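Local coordinates for hypothetical protein NMB0488 (Neisseria meningitidis, PDB 2GKP), which is of unknown function but belongs to the CdiI family, and so is probably an immunity protein of a contact-dependent growth inhibition system, at residues 103-115 with 125-137. Residues are numbered along the deposited sequence; the frame is centred on the assembly and turned at random. Where two conformers were deposited one is given.
Sequences TRRALFKNMMSVD and ISPSRHVKLEAWD. With EDO (1,2-ethanediol), chain C.
S113 CB sits over one face of the W136 indole, a CH-pi contact 3.5 Å from S113 CB to the centroid of the five-membered ring. At the indole edge, W136 NE1 donates to M111 O in the ring plane, 2.8 Å long and nearly straight (167°). The donor stands above the M111 carbonyl plane, not on a lone pair. In the conformer given (two were modelled), SE of selenomethionine M111 lies obliquely beside the benzene part, 3.8 Å from W136 CZ2, a Met-aromatic contact. F108 CD1 also meets the rim of the indole at W136 CH2, the two side chains crossing at about a right angle.

F108 has E134 CG over one face and L107 CD2 over the other. The E134 carboxylate is stacked on this ring, their planes 17° apart. R104 grips it side-on in a salt bridge: R104 NE donates to E134 OE2 at 2.8 Å and R104 NH1 to E134 OE1 at 3.0 Å. Guanidinium and carboxylate are nearly coplanar. R104 CG lies between backbone N and carbonyl carbon (chi1 69°), and the chain bends at chi3 to present this edge. E89 and Y88 of helix 81-99 bind R104 NH2 and E134 OE1 in turn.

The H130 ring has M111 O above one face. Its NE2 donates to L133 O at the edge, which fixes the ring's rotation.

Further along, S128 OG donates to S113 O on a lone pair, at 2.6 Å. In the D115 conformer given, ethanediol, probably from the crystallisation liquor, donates to D115 OD1 and P127 O.

Toward M112 and H130 the strands part. There E134 meets R104 and F108 of helix 104-108, while W136 and H130 meet F108 and M111, the ends of a type I turn. D115 and S126 form an antiparallel hydrogen-bonded pair, part of the beta hairpin of strands 112-119 and 122-132 in the antiparallel sheet.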
loop_
_atom_site.group_PDB
_atom_site.type_symbol
_atom_site.label_atom_id
_atom_site.label_comp_id
_atom_site.label_asym_id
_atom_site.label_seq_id
_atom_site.Cartn_x
_atom_site.Cartn_y
_atom_site.Cartn_z
ATOM N N THR A 103 -14.545 12.841 -10.644
ATOM C CA THR A 103 -15.150 12.778 -9.306
ATOM C C THR A 103 -14.409 11.767 -8.458
ATOM O O THR A 103 -13.979 10.732 -8.940
ATOM C CB THR A 103 -16.679 12.408 -9.304
ATOM O OG1 THR A 103 -16.888 11.057 -9.724
ATOM C CG2 THR A 103 -17.488 13.326 -10.209
ATOM N N ARG A 104 -14.253 12.069 -7.170
ATOM C CA ARG A 104 -13.703 11.061 -6.257
ATOM C C ARG A 104 -14.625 9.857 -6.139
ATOM O O ARG A 104 -14.159 8.749 -5.864
ATOM C CB ARG A 104 -13.362 11.657 -4.872
ATOM C CG ARG A 104 -14.554 12.069 -4.048
ATOM C CD ARG A 104 -14.160 13.117 -3.033
ATOM N NE ARG A 104 -13.258 12.576 -2.029
ATOM C CZ ARG A 104 -12.349 13.308 -1.386
ATOM N NH1 ARG A 104 -11.599 12.745 -0.456
ATOM N NH2 ARG A 104 -12.143 14.609 -1.678
ATOM N N ARG A 105 -15.944 10.049 -6.307
ATOM C CA ARG A 105 -16.856 8.913 -6.291
ATOM C C ARG A 105 -16.439 7.831 -7.283
ATOM O O ARG A 105 -16.380 6.625 -6.946
ATOM C CB ARG A 105 -18.279 9.383 -6.584
ATOM C CG ARG A 105 -19.320 8.290 -6.623
ATOM C CD ARG A 105 -20.688 8.867 -6.334
ATOM N NE ARG A 105 -21.724 8.208 -7.118
ATOM C CZ ARG A 105 -23.005 8.553 -7.094
ATOM N NH1 ARG A 105 -23.406 9.558 -6.334
ATOM N NH2 ARG A 105 -23.877 7.904 -7.841
ATOM N N ALA A 106 -16.132 8.260 -8.505
ATOM C CA ALA A 106 -15.738 7.324 -9.543
ATOM C C ALA A 106 -14.369 6.751 -9.249
ATOM O O ALA A 106 -14.150 5.569 -9.444
ATOM C CB ALA A 106 -15.748 8.039 -10.920
ATOM N N LEU A 107 -13.425 7.569 -8.781
ATOM C CA LEU A 107 -12.088 7.037 -8.464
ATOM C C LEU A 107 -12.185 5.860 -7.478
ATOM O O LEU A 107 -11.491 4.833 -7.650
ATOM C CB LEU A 107 -11.245 8.169 -7.846
ATOM C CG LEU A 107 -9.911 7.736 -7.222
ATOM C CD1 LEU A 107 -8.966 7.166 -8.283
ATOM C CD2 LEU A 107 -9.292 8.911 -6.480
ATOM N N PHE A 108 -13.013 6.023 -6.441
ATOM C CA PHE A 108 -13.024 5.076 -5.366
ATOM C C PHE A 108 -14.010 3.934 -5.530
ATOM O O PHE A 108 -13.874 2.934 -4.833
ATOM C CB PHE A 108 -13.275 5.771 -4.025
ATOM C CG PHE A 108 -12.106 6.584 -3.526
ATOM C CD1 PHE A 108 -10.960 5.946 -3.060
ATOM C CD2 PHE A 108 -12.141 7.974 -3.549
ATOM C CE1 PHE A 108 -9.879 6.697 -2.583
ATOM C CE2 PHE A 108 -11.097 8.701 -3.097
ATOM C CZ PHE A 108 -9.972 8.091 -2.599
ATOM N N LYS A 109 -15.000 4.094 -6.417
ATOM C CA LYS A 109 -16.129 3.155 -6.459
ATOM C C LYS A 109 -15.740 1.681 -6.376
ATOM O O LYS A 109 -16.326 0.929 -5.571
ATOM C CB LYS A 109 -17.041 3.394 -7.684
ATOM C CG LYS A 109 -18.339 2.614 -7.594
ATOM C CD LYS A 109 -19.200 2.674 -8.852
ATOM C CE LYS A 109 -20.327 1.662 -8.731
ATOM N NZ LYS A 109 -19.841 0.307 -9.072
ATOM N N ASN A 110 -14.766 1.279 -7.187
ATOM C CA ASN A 110 -14.403 -0.137 -7.288
ATOM C C ASN A 110 -13.020 -0.419 -6.734
ATOM O O ASN A 110 -12.384 -1.437 -7.102
ATOM C CB ASN A 110 -14.469 -0.591 -8.738
ATOM C CG ASN A 110 -15.843 -0.349 -9.345
ATOM O OD1 ASN A 110 -16.847 -0.800 -8.802
ATOM N ND2 ASN A 110 -15.893 0.344 -10.478
HETATM N N MSE A 111 -12.536 0.497 -5.884
HETATM C CA MSE A 111 -11.159 0.396 -5.404
HETATM C C MSE A 111 -11.050 -0.632 -4.273
HETATM O O MSE A 111 -11.670 -0.499 -3.230
HETATM C CB MSE A 111 -10.597 1.751 -4.992
HETATM C CG MSE A 111 -9.126 1.703 -4.654
HETATM SE SE MSE A 111 -8.435 3.441 -4.159
HETATM C CE MSE A 111 -8.392 4.294 -5.902
HETATM N N MSE A 112 -10.246 -1.662 -4.532
HETATM C CA MSE A 112 -9.886 -2.648 -3.522
HETATM C C MSE A 112 -8.529 -2.302 -2.919
HETATM O O MSE A 112 -7.744 -1.553 -3.527
HETATM C CB MSE A 112 -9.849 -4.045 -4.173
HETATM C CG MSE A 112 -11.140 -4.386 -4.934
HETATM SE SE MSE A 112 -12.640 -4.587 -3.668
HETATM C CE MSE A 112 -13.758 -5.828 -4.555
ATOM N N SER A 113 -8.236 -2.873 -1.748
ATOM C CA SER A 113 -6.992 -2.527 -1.051
ATOM C C SER A 113 -6.359 -3.728 -0.339
ATOM O O SER A 113 -7.032 -4.430 0.403
ATOM C CB SER A 113 -7.302 -1.480 0.023
ATOM O OG SER A 113 -6.074 -0.963 0.539
ATOM N N VAL A 114 -5.054 -3.916 -0.564
ATOM C CA VAL A 114 -4.274 -4.948 0.092
ATOM C C VAL A 114 -3.174 -4.228 0.850
ATOM O O VAL A 114 -2.590 -3.277 0.327
ATOM C CB VAL A 114 -3.674 -5.892 -1.011
ATOM C CG1 VAL A 114 -2.552 -6.759 -0.469
ATOM C CG2 VAL A 114 -4.724 -6.779 -1.672
ATOM N N ASP A 115 -2.868 -4.686 2.064
ATOM C CA ASP A 115 -1.754 -4.159 2.872
ATOM C C ASP A 115 -0.618 -5.168 2.892
ATOM O O ASP A 115 -0.882 -6.353 2.885
ATOM C CB ASP A 115 -2.179 -3.899 4.338
ATOM C CG ASP A 115 -3.181 -2.762 4.491
ATOM O OD1 ASP A 115 -3.476 -2.025 3.520
ATOM O OD2 ASP A 115 -3.655 -2.588 5.638
ATOM N N ILE A 125 0.515 -10.484 3.550
ATOM C CA ILE A 125 -0.185 -9.757 2.481
ATOM C C ILE A 125 -1.682 -9.924 2.744
ATOM O O ILE A 125 -2.204 -11.025 2.644
ATOM C CB ILE A 125 0.217 -10.270 1.078
ATOM C CG1 ILE A 125 1.763 -10.293 0.900
ATOM C CG2 ILE A 125 -0.451 -9.459 0.000
ATOM C CD1 ILE A 125 2.257 -11.063 -0.382
ATOM N N SER A 126 -2.344 -8.834 3.114
ATOM C CA SER A 126 -3.693 -8.923 3.685
ATOM C C SER A 126 -4.725 -8.259 2.799
ATOM O O SER A 126 -4.601 -7.074 2.485
ATOM C CB SER A 126 -3.748 -8.204 5.026
ATOM O OG SER A 126 -2.883 -8.807 5.986
ATOM N N PRO A 127 -5.762 -9.009 2.426
ATOM C CA PRO A 127 -6.874 -8.444 1.658
ATOM C C PRO A 127 -7.782 -7.631 2.586
ATOM O O PRO A 127 -7.527 -7.543 3.791
ATOM C CB PRO A 127 -7.588 -9.695 1.138
ATOM C CG PRO A 127 -7.338 -10.699 2.240
ATOM C CD PRO A 127 -5.949 -10.441 2.717
ATOM N N SER A 128 -8.850 -7.071 2.058
ATOM C CA SER A 128 -9.740 -6.227 2.874
ATOM C C SER A 128 -11.110 -6.212 2.272
ATOM O O SER A 128 -11.315 -6.676 1.149
ATOM C CB SER A 128 -9.225 -4.789 2.948
ATOM O OG SER A 128 -9.326 -4.159 1.684
ATOM N N ARG A 129 -12.041 -5.663 3.049
ATOM C CA ARG A 129 -13.386 -5.309 2.579
ATOM C C ARG A 129 -13.476 -3.788 2.375
ATOM O O ARG A 129 -13.138 -2.986 3.273
ATOM C CB ARG A 129 -14.454 -5.753 3.627
ATOM C CG ARG A 129 -15.830 -5.080 3.467
ATOM C CD ARG A 129 -16.601 -5.484 2.199
ATOM N NE ARG A 129 -17.848 -4.748 2.230
ATOM C CZ ARG A 129 -18.507 -4.292 1.164
ATOM N NH1 ARG A 129 -18.091 -4.539 -0.056
ATOM N NH2 ARG A 129 -19.595 -3.561 1.339
ATOM N N HIS A 130 -13.962 -3.395 1.208
ATOM C CA HIS A 130 -14.209 -1.991 0.887
ATOM C C HIS A 130 -15.517 -1.579 1.557
ATOM O O HIS A 130 -16.587 -1.487 0.937
ATOM C CB HIS A 130 -14.279 -1.841 -0.624
ATOM C CG HIS A 130 -14.290 -0.422 -1.071
ATOM N ND1 HIS A 130 -14.575 -0.075 -2.371
ATOM C CD2 HIS A 130 -13.996 0.735 -0.424
ATOM C CE1 HIS A 130 -14.489 1.241 -2.495
ATOM N NE2 HIS A 130 -14.145 1.755 -1.327
ATOM N N VAL A 131 -15.416 -1.311 2.852
ATOM C CA VAL A 131 -16.564 -1.117 3.707
ATOM C C VAL A 131 -17.223 0.246 3.537
ATOM O O VAL A 131 -18.437 0.386 3.687
ATOM C CB VAL A 131 -16.170 -1.359 5.197
ATOM C CG1 VAL A 131 -15.026 -0.437 5.633
ATOM C CG2 VAL A 131 -17.341 -1.143 6.140
ATOM N N LYS A 132 -16.424 1.279 3.265
ATOM C CA LYS A 132 -16.968 2.598 3.065
ATOM C C LYS A 132 -16.365 3.154 1.798
ATOM O O LYS A 132 -15.378 2.616 1.326
ATOM C CB LYS A 132 -16.618 3.493 4.251
ATOM C CG LYS A 132 -17.423 3.185 5.505
ATOM C CD LYS A 132 -17.275 4.175 6.640
ATOM C CE LYS A 132 -18.131 3.661 7.811
ATOM N NZ LYS A 132 -17.878 4.595 8.998
ATOM N N LEU A 133 -16.908 4.267 1.302
ATOM C CA LEU A 133 -16.471 4.802 0.034
ATOM C C LEU A 133 -14.936 4.908 -0.029
ATOM O O LEU A 133 -14.293 4.488 -0.995
ATOM C CB LEU A 133 -17.197 6.154 -0.275
ATOM C CG LEU A 133 -18.773 6.140 -0.235
ATOM C CD1 LEU A 133 -19.508 7.512 -0.137
ATOM C CD2 LEU A 133 -19.400 5.262 -1.357
ATOM N N GLU A 134 -14.336 5.457 1.027
ATOM C CA GLU A 134 -12.883 5.696 1.075
ATOM C C GLU A 134 -12.211 4.978 2.247
ATOM O O GLU A 134 -11.253 5.498 2.853
ATOM C CB GLU A 134 -12.571 7.198 1.101
ATOM C CG GLU A 134 -13.220 7.897 -0.117
ATOM C CD GLU A 134 -12.952 9.389 -0.227
ATOM O OE1 GLU A 134 -12.012 9.918 0.389
ATOM O OE2 GLU A 134 -13.729 10.062 -0.944
ATOM N N ALA A 135 -12.691 3.802 2.605
ATOM C CA ALA A 135 -12.076 3.047 3.701
ATOM C C ALA A 135 -12.203 1.550 3.534
ATOM O O ALA A 135 -13.132 1.077 2.916
ATOM C CB ALA A 135 -12.642 3.490 5.021
ATOM N N TRP A 136 -11.231 0.830 4.091
ATOM C CA TRP A 136 -11.115 -0.609 3.927
ATOM C C TRP A 136 -10.819 -1.217 5.271
ATOM O O TRP A 136 -9.961 -0.679 6.001
ATOM C CB TRP A 136 -9.937 -0.912 2.971
ATOM C CG TRP A 136 -10.165 -0.324 1.605
ATOM C CD1 TRP A 136 -10.786 -0.968 0.548
ATOM C CD2 TRP A 136 -9.863 0.998 1.152
ATOM N NE1 TRP A 136 -10.832 -0.139 -0.534
ATOM C CE2 TRP A 136 -10.301 1.082 -0.199
ATOM C CE3 TRP A 136 -9.238 2.107 1.743
ATOM C CZ2 TRP A 136 -10.173 2.247 -0.963
ATOM C CZ3 TRP A 136 -9.101 3.275 0.989
ATOM C CH2 TRP A 136 -9.584 3.334 -0.353
ATOM N N ASP A 137 -11.487 -2.305 5.617
ATOM C CA ASP A 137 -11.331 -2.961 6.907
ATOM C C ASP A 137 -10.915 -4.402 6.650
ATOM O O ASP A 137 -11.146 -4.990 5.571
ATOM C CB ASP A 137 -12.663 -2.976 7.682
ATOM C CG ASP A 137 -12.998 -1.642 8.365
ATOM O OD1 ASP A 137 -12.156 -0.711 8.451
ATOM O OD2 ASP A 137 -14.148 -1.517 8.836
HETATM C C1 EDO C . -5.905 -4.504 3.655
HETATM O O1 EDO C . -5.988 -5.201 4.912
HETATM C C2 EDO C . -6.507 -3.106 3.828
HETATM O O2 EDO C . -5.928 -2.083 3.008
HETATM O O HOH W 1 -14.663 -1.875 -4.376
HETATM O O HOH W 2 -10.848 -4.155 -0.634
HETATM O O HOH W 3 -0.606 -7.162 6.006
#